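Local coordinates for iron dependent repressor (Sulfolobus solfataricus, PDB 2X4H), which probably acts as a metal-responsive, dimeric DNA-binding transcription regulator of the DtxR/MntR family and binds zinc ions, at residues C[80-85]-C[110-115]; C[86-90]-C[131-137]. All coordinates share one frame. Residue numbers count along the deposited sequence, not the author numbering.

Contact 1: residues C[80-85]-C[110-115]; sequences YLIKAH and DYLIPE. With ZN (zinc ion), chain M.
Tyr-80 (chi1 t) reaches its ring toward Ile-113 to Glu-115, and at the ring edge its OH donates a very short hydrogen bond, 2.4 Å, to Ile-113 O. A tyrosine suits this place because its long flat ring spans the gap while its hydroxyl satisfies a carbonyl just before a helix. Residues 80-85 are regular alpha-helix within helix 72-94. In the partner loop, 110-112 have helical phi/psi without the regular hydrogen bonds, Ile-113 and Pro-114 are extended, and Pro-114 is the N-cap residue of helix 115-124. The closest CA pairs are His-85 with Asp-110 at 5.3 Å between CA atoms, Leu-81 with Tyr-111 at 6.0 Å and Tyr-80 with Glu-115 at 7.7 Å, so the loop runs back along the helix. Between the polar ends, Leu-81 CD1 lies 4.0 Å from Tyr-111 CB, and the small Ala-84 lets the loop approach, its CB 3.8 Å from Asp-110 O. Leu-112, turned away, packs on Leu-112 of the second subunit. At the other end, His-85 (chi1 t) donates to OD2 of Asp-110 (chi1 p), 3.1 Å from His-85 ND1, while His-85 NE2 binds the chain M zinc at 1.9 Å; Glu-89 and Cys-103 bind the same ion. Asp-110 OD1 forms a salt bridge with Arg-13. This His-carboxylate pair implies that ND1 carries the proton, leaving the NE2 lone pair for the metal, consistent with the carboxylate helping to orient the imidazole.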
# COMPACT_ATOMS: atom_id res chain seq x y z
N TYR C 80 -8.88 5.25 -17.16
CA TYR C 80 -9.98 5.76 -16.38
C TYR C 80 -9.63 7.14 -15.77
O TYR C 80 -10.48 8.05 -15.77
CB TYR C 80 -10.45 4.76 -15.32
CG TYR C 80 -11.38 5.45 -14.42
CD1 TYR C 80 -12.64 5.86 -14.88
CD2 TYR C 80 -11.00 5.80 -13.13
CE1 TYR C 80 -13.50 6.59 -14.05
CE2 TYR C 80 -11.85 6.52 -12.29
CZ TYR C 80 -13.09 6.90 -12.74
OH TYR C 80 -13.91 7.58 -11.88
N LEU C 81 -8.40 7.33 -15.31
CA LEU C 81 -8.00 8.67 -14.84
C LEU C 81 -7.92 9.72 -15.99
O LEU C 81 -8.23 10.91 -15.79
CB LEU C 81 -6.69 8.61 -14.07
CG LEU C 81 -6.10 9.90 -13.49
CD1 LEU C 81 -7.18 10.75 -12.86
CD2 LEU C 81 -5.02 9.55 -12.46
N ILE C 82 -7.50 9.28 -17.17
CA ILE C 82 -7.39 10.16 -18.33
C ILE C 82 -8.77 10.62 -18.73
O ILE C 82 -8.99 11.81 -18.96
CB ILE C 82 -6.67 9.47 -19.50
CG1 ILE C 82 -5.16 9.39 -19.23
CG2 ILE C 82 -6.97 10.21 -20.83
CD1 ILE C 82 -4.35 8.49 -20.18
N LYS C 83 -9.70 9.68 -18.79
CA LYS C 83 -11.11 9.95 -19.03
C LYS C 83 -11.65 10.90 -17.96
O LYS C 83 -12.35 11.85 -18.27
CB LYS C 83 -11.89 8.62 -19.03
CG LYS C 83 -13.37 8.73 -19.38
CD LYS C 83 -14.12 7.40 -19.49
CE LYS C 83 -15.57 7.68 -19.92
NZ LYS C 83 -16.44 6.47 -20.10
N ALA C 84 -11.33 10.66 -16.69
CA ALA C 84 -11.84 11.52 -15.61
C ALA C 84 -11.33 12.96 -15.73
O ALA C 84 -12.11 13.89 -15.61
CB ALA C 84 -11.52 10.93 -14.21
N HIS C 85 -10.03 13.12 -15.97
CA HIS C 85 -9.41 14.43 -16.09
C HIS C 85 -10.08 15.22 -17.22
O HIS C 85 -10.54 16.35 -17.03
CB HIS C 85 -7.88 14.30 -16.32
CG HIS C 85 -7.21 15.60 -16.64
ND1 HIS C 85 -6.98 16.59 -15.70
CD2 HIS C 85 -6.79 16.12 -17.83
CE1 HIS C 85 -6.42 17.63 -16.29
NE2 HIS C 85 -6.33 17.38 -17.59
N ASP C 110 -9.98 15.12 -9.91
CA ASP C 110 -10.30 14.10 -10.92
C ASP C 110 -10.08 12.69 -10.44
O ASP C 110 -10.95 11.86 -10.62
CB ASP C 110 -9.58 14.34 -12.26
CG ASP C 110 -8.09 14.54 -12.13
OD1 ASP C 110 -7.47 14.17 -11.09
OD2 ASP C 110 -7.50 15.08 -13.10
N TYR C 111 -8.94 12.43 -9.80
CA TYR C 111 -8.55 11.09 -9.33
C TYR C 111 -9.40 10.55 -8.17
O TYR C 111 -9.32 9.38 -7.83
CB TYR C 111 -7.06 11.08 -8.91
CG TYR C 111 -6.75 11.93 -7.67
CD1 TYR C 111 -6.58 11.33 -6.42
CD2 TYR C 111 -6.65 13.32 -7.75
CE1 TYR C 111 -6.33 12.10 -5.28
CE2 TYR C 111 -6.41 14.10 -6.61
CZ TYR C 111 -6.24 13.47 -5.38
OH TYR C 111 -5.99 14.20 -4.26
N LEU C 112 -10.23 11.40 -7.56
CA LEU C 112 -11.11 10.96 -6.46
C LEU C 112 -12.53 10.60 -6.94
O LEU C 112 -13.29 10.02 -6.18
CB LEU C 112 -11.17 12.05 -5.37
CG LEU C 112 -9.82 12.13 -4.63
CD1 LEU C 112 -9.55 13.51 -4.06
CD2 LEU C 112 -9.69 11.04 -3.53
N ILE C 113 -12.88 10.94 -8.18
CA ILE C 113 -14.26 10.73 -8.63
C ILE C 113 -14.47 9.26 -8.99
O ILE C 113 -13.69 8.71 -9.74
CB ILE C 113 -14.63 11.61 -9.87
CG1 ILE C 113 -14.39 13.11 -9.60
CG2 ILE C 113 -16.08 11.43 -10.25
CD1 ILE C 113 -15.13 13.63 -8.42
N PRO C 114 -15.51 8.62 -8.42
CA PRO C 114 -15.91 7.25 -8.78
C PRO C 114 -16.35 7.06 -10.25
O PRO C 114 -16.88 7.98 -10.89
CB PRO C 114 -17.11 6.98 -7.87
CG PRO C 114 -16.92 7.90 -6.71
CD PRO C 114 -16.26 9.12 -7.26
N GLU C 115 -16.12 5.83 -10.73
CA GLU C 115 -16.32 5.41 -12.11
C GLU C 115 -17.70 5.76 -12.63
O GLU C 115 -17.84 6.26 -13.76
CB GLU C 115 -16.11 3.89 -12.22
CG GLU C 115 -16.47 3.26 -13.60
CD GLU C 115 -16.30 1.73 -13.66
OE1 GLU C 115 -15.67 1.11 -12.75
OE2 GLU C 115 -16.79 1.14 -14.65
ZN ZN M . -5.67 18.82 -18.69
O HOH W 1 -5.35 17.41 -20.37

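Contact 2: residues C[86-90]-C[131-137]; sequences RVIEI and CPHGLEI. With ZN (zinc ion), chain N; ZN (zinc ion), chain M.
The loop 131-137 is irregular, with a type I turn from Cys-131 to Gly-134, whose positive phi suits glycine; between Cys-131 and Leu-135 to Ile-137 it leaves a hollow, filled by the side chain of Arg-86, extended beyond chi1 m. Arg-86 CG lies 3.6 Å from Cys-131 CB and Arg-86 CB 3.7 Å from Ile-137 CG1; Leu-135 CB sits over one guanidinium face, 3.4 Å from Arg-86 CZ, while Arg-86 NH1 donates to Glu-136 O at 2.5 Å. Residues 86-90 are alpha-helical, and the CA atoms of Arg-86 and Cys-131 are 5.2 Å apart. Branched Ile-137 fits against Val-87 and Ile-90: Ile-90 CD1 meets Ile-137 CD1 at 3.6 Å, Val-87 CG2 meets Ile-137 CG2 at 4.0 Å, and Pro-132 CD lies 4.2 Å from Ile-90 CG1. Glu-89 (chi1 m) points into the turn: Glu-89 OE1 (1.9 Å), Cys-131 SG (2.4 Å), His-133 ND1 (2.2 Å) and water 1 (2.5 Å) bind the chain N zinc, and Glu-89 OE2 (2.1 Å) and water 1 (2.2 Å) the chain M zinc. Shared carboxylate and water thus make a bridged dinuclear site, coupling the C-terminal loop to the helix through metal.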
# COMPACT_ATOMS: atom_id res chain seq x y z
N ARG C 86 -10.21 14.58 -18.37
CA ARG C 86 -10.63 15.25 -19.59
C ARG C 86 -12.15 15.48 -19.67
O ARG C 86 -12.61 16.52 -20.17
CB ARG C 86 -10.08 14.46 -20.78
CG ARG C 86 -8.57 14.56 -20.88
CD ARG C 86 -7.93 13.71 -21.97
NE ARG C 86 -6.48 13.87 -21.91
CZ ARG C 86 -5.58 13.16 -22.59
NH1 ARG C 86 -5.92 12.17 -23.40
NH2 ARG C 86 -4.29 13.41 -22.41
N VAL C 87 -12.94 14.53 -19.18
CA VAL C 87 -14.38 14.76 -19.05
C VAL C 87 -14.67 15.92 -18.09
O VAL C 87 -15.47 16.80 -18.41
CB VAL C 87 -15.11 13.48 -18.62
CG1 VAL C 87 -16.56 13.78 -18.24
CG2 VAL C 87 -15.01 12.41 -19.73
N ILE C 88 -14.01 15.96 -16.93
CA ILE C 88 -14.16 17.10 -16.02
C ILE C 88 -13.76 18.41 -16.71
O ILE C 88 -14.48 19.39 -16.61
CB ILE C 88 -13.38 16.90 -14.71
CG1 ILE C 88 -14.16 15.98 -13.77
CG2 ILE C 88 -13.18 18.24 -13.99
CD1 ILE C 88 -13.32 15.38 -12.69
N GLU C 89 -12.65 18.41 -17.45
CA GLU C 89 -12.23 19.63 -18.13
C GLU C 89 -13.33 20.20 -19.01
O GLU C 89 -13.52 21.40 -19.04
CB GLU C 89 -11.03 19.39 -19.05
CG GLU C 89 -9.76 19.17 -18.35
CD GLU C 89 -8.55 19.37 -19.25
OE1 GLU C 89 -8.60 19.05 -20.47
OE2 GLU C 89 -7.51 19.82 -18.69
N ILE C 90 -14.01 19.32 -19.75
CA ILE C 90 -15.08 19.73 -20.64
C ILE C 90 -16.23 20.36 -19.88
O ILE C 90 -16.74 21.40 -20.31
CB ILE C 90 -15.60 18.57 -21.52
CG1 ILE C 90 -14.56 18.24 -22.60
CG2 ILE C 90 -16.94 18.95 -22.21
CD1 ILE C 90 -14.86 17.01 -23.42
N CYS C 131 -10.50 16.40 -25.29
CA CYS C 131 -10.57 17.47 -24.30
C CYS C 131 -10.29 18.79 -25.00
O CYS C 131 -9.98 18.80 -26.19
CB CYS C 131 -9.58 17.21 -23.16
SG CYS C 131 -7.86 17.64 -23.48
N PRO C 132 -10.43 19.92 -24.29
CA PRO C 132 -10.18 21.23 -24.91
C PRO C 132 -8.72 21.50 -25.33
O PRO C 132 -8.47 22.46 -26.04
CB PRO C 132 -10.58 22.21 -23.81
CG PRO C 132 -11.39 21.41 -22.85
CD PRO C 132 -10.80 20.06 -22.87
N HIS C 133 -7.77 20.66 -24.88
CA HIS C 133 -6.38 20.73 -25.36
C HIS C 133 -6.19 19.85 -26.60
O HIS C 133 -5.09 19.77 -27.12
CB HIS C 133 -5.39 20.34 -24.22
CG HIS C 133 -5.60 21.16 -22.99
ND1 HIS C 133 -6.47 20.77 -21.99
CD2 HIS C 133 -5.16 22.39 -22.65
CE1 HIS C 133 -6.55 21.73 -21.09
NE2 HIS C 133 -5.75 22.72 -21.45
N GLY C 134 -7.25 19.18 -27.05
CA GLY C 134 -7.18 18.34 -28.25
C GLY C 134 -6.56 16.97 -28.01
O GLY C 134 -5.97 16.39 -28.93
N LEU C 135 -6.69 16.44 -26.80
CA LEU C 135 -6.17 15.11 -26.50
C LEU C 135 -7.33 14.14 -26.28
O LEU C 135 -8.39 14.54 -25.80
CB LEU C 135 -5.24 15.18 -25.30
CG LEU C 135 -4.07 16.19 -25.37
CD1 LEU C 135 -3.44 16.39 -23.96
CD2 LEU C 135 -3.00 15.81 -26.42
N GLU C 136 -7.13 12.88 -26.65
CA GLU C 136 -8.19 11.85 -26.73
C GLU C 136 -8.77 11.45 -25.40
O GLU C 136 -8.06 11.29 -24.42
CB GLU C 136 -7.67 10.57 -27.37
CG GLU C 136 -8.15 10.34 -28.75
CD GLU C 136 -7.42 9.22 -29.45
OE1 GLU C 136 -7.24 8.15 -28.84
OE2 GLU C 136 -7.01 9.43 -30.62
N ILE C 137 -10.08 11.22 -25.40
CA ILE C 137 -10.77 10.78 -24.21
C ILE C 137 -11.08 9.31 -24.38
O ILE C 137 -11.79 8.95 -25.26
CB ILE C 137 -12.05 11.60 -24.01
CG1 ILE C 137 -11.70 13.06 -23.74
CG2 ILE C 137 -12.91 11.04 -22.88
CD1 ILE C 137 -12.94 14.02 -23.58
ZN ZN N . -7.07 18.75 -21.54
ZN ZN M . -5.67 18.82 -18.69
O HOH W 1 -5.35 17.41 -20.37

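Helix 72-94 supplies one side of both contacts, whose centres lie 12 Å apart, and one zinc ion, that of chain M, is common to both. His-85 of contact 1 and Glu-89 of contact 2, one turn apart, share this ion, and water 1 belongs to both. Both contacts are partly buried; contact 1 lies nearer the centre of the chain and borders the second subunit, while contact 2, farther out, is touched by no other chain. Metal ligation joins the segments directly in 86-90/131-137, whereas in 80-85/110-115 the second segment reaches the ion indirectly, through Asp-110 and its histidine. Ile-88 also packs on Asp-110 and Ile-113, so the same helix meets the 110-115 loop again one turn beyond Ala-84.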